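Local coordinates for protein soluble inorganic pyrophosphatase (Toxoplasma gondii, PDB 5WRT) that probably hydrolyses inorganic diphosphate with the help of magnesium, this chain being the pyrophosphatase-domain part of a longer type I soluble enzyme, at residues 174-177 against 182-185. Residues are numbered along the deposited sequence; the frame is centred on the assembly and turned at random.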
loop_
_atom_site.group_PDB
_atom_site.type_symbol
_atom_site.label_atom_id
_atom_site.label_comp_id
_atom_site.label_asym_id
_atom_site.label_seq_id
_atom_site.Cartn_x
_atom_site.Cartn_y
_atom_site.Cartn_z
ATOM N N ALA A 174 0.520 12.990 -17.057
ATOM C CA ALA A 174 1.803 13.685 -17.024
ATOM C C ALA A 174 1.802 14.821 -16.009
ATOM O O ALA A 174 2.809 15.054 -15.329
ATOM C CB ALA A 174 2.147 14.209 -18.420
ATOM N N ASP A 175 0.684 15.544 -15.892
ATOM C CA ASP A 175 0.594 16.602 -14.890
ATOM C C ASP A 175 0.639 16.034 -13.477
ATOM O O ASP A 175 1.231 16.641 -12.577
ATOM C CB ASP A 175 -0.677 17.424 -15.102
ATOM C CG ASP A 175 -0.705 18.117 -16.448
ATOM O OD1 ASP A 175 0.375 18.508 -16.939
ATOM O OD2 ASP A 175 -1.807 18.276 -17.014
ATOM N N VAL A 176 0.016 14.874 -13.261
ATOM C CA VAL A 176 0.045 14.250 -11.942
ATOM C C VAL A 176 1.464 13.820 -11.591
ATOM O O VAL A 176 1.955 14.085 -10.488
ATOM C CB VAL A 176 -0.935 13.064 -11.888
ATOM C CG1 VAL A 176 -0.943 12.444 -10.497
ATOM C CG2 VAL A 176 -2.332 13.509 -12.291
ATOM N N GLU A 177 2.138 13.144 -12.523
ATOM C CA GLU A 177 3.533 12.768 -12.307
ATOM C C GLU A 177 4.407 13.986 -12.024
ATOM O O GLU A 177 5.391 13.884 -11.282
ATOM C CB GLU A 177 4.062 12.004 -13.523
ATOM C CG GLU A 177 3.426 10.630 -13.757
ATOM C CD GLU A 177 3.889 9.550 -12.787
ATOM O OE1 GLU A 177 3.871 8.364 -13.183
ATOM O OE2 GLU A 177 4.271 9.872 -11.640
ATOM N N GLY A 182 4.559 10.340 -6.774
ATOM C CA GLY A 182 4.152 9.171 -6.029
ATOM C C GLY A 182 2.672 8.864 -6.047
ATOM O O GLY A 182 2.273 7.811 -5.534
ATOM N N VAL A 183 1.840 9.734 -6.621
ATOM C CA VAL A 183 0.401 9.486 -6.615
ATOM C C VAL A 183 0.048 8.354 -7.573
ATOM O O VAL A 183 -0.625 7.388 -7.193
ATOM C CB VAL A 183 -0.371 10.774 -6.948
ATOM C CG1 VAL A 183 -1.825 10.450 -7.252
ATOM C CG2 VAL A 183 -0.278 11.746 -5.783
ATOM N N VAL A 184 0.492 8.454 -8.828
ATOM C CA VAL A 184 0.208 7.394 -9.797
ATOM C C VAL A 184 0.833 6.064 -9.387
ATOM O O VAL A 184 0.109 5.056 -9.350
ATOM C CB VAL A 184 0.624 7.839 -11.212
ATOM C CG1 VAL A 184 0.468 6.687 -12.191
ATOM C CG2 VAL A 184 -0.206 9.032 -11.657
ATOM N N PRO A 185 2.133 5.978 -9.072
ATOM C CA PRO A 185 2.666 4.681 -8.622
ATOM C C PRO A 185 2.110 4.242 -7.281
ATOM O O PRO A 185 1.961 3.035 -7.053
ATOM C CB PRO A 185 4.181 4.923 -8.558
ATOM C CG PRO A 185 4.320 6.381 -8.359
ATOM C CD PRO A 185 3.188 7.009 -9.115
HETATM O O HOH W 1 2.276 10.666 -9.846
#
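Val176 carries the apolar part of this helix-to-helix contact through a single methyl, CG1, which meets two valines of 182-185. It lies 3.7 Å from CG2 of Val184 and 3.9 Å from CG1 of Val183. The branch is delivered by chi1: at -178° CG1 extends opposite the backbone N of Val176, towards the second helix. Val176 and Val183 meet at roughly a right angle, so the end of one side chain, CG1 of Val176, abuts the CB–CG1 branch of Val183.

The polar part belongs to Glu177, whose chain bends at chi2 (-74°) and brings the carboxylate across Val184. OE1 stands 3.8 Å from CB of Val184, and OE2 lies 4.0 Å from CD of Pro185; both are van der Waals contacts. No direct hydrogen bond joins the segments. A water bridges them instead, donating to OE2 of Glu177 at 2.8 Å and accepting from N of Val184 at 3.0 Å. This amide belongs to the second residue after the N-cap, Gly182, in the first turn of helix 183-193, where the positive end of the helix dipole would probably favour a nearby carboxylate. At the phi of Gly182, 85°, a CB would press against the carbonyl O of the preceding residue.

The contacts join two consecutive helices, 173-179 and 183-193, across the short connection between them, away from the metal-binding aspartates. Val176 and Val183 both touch Ile126, just beyond strand 115-125, while Trp193 of the second subunit packs on Val183 and hydrogen-bonds Gly182 O, joining this region to the dimer interface.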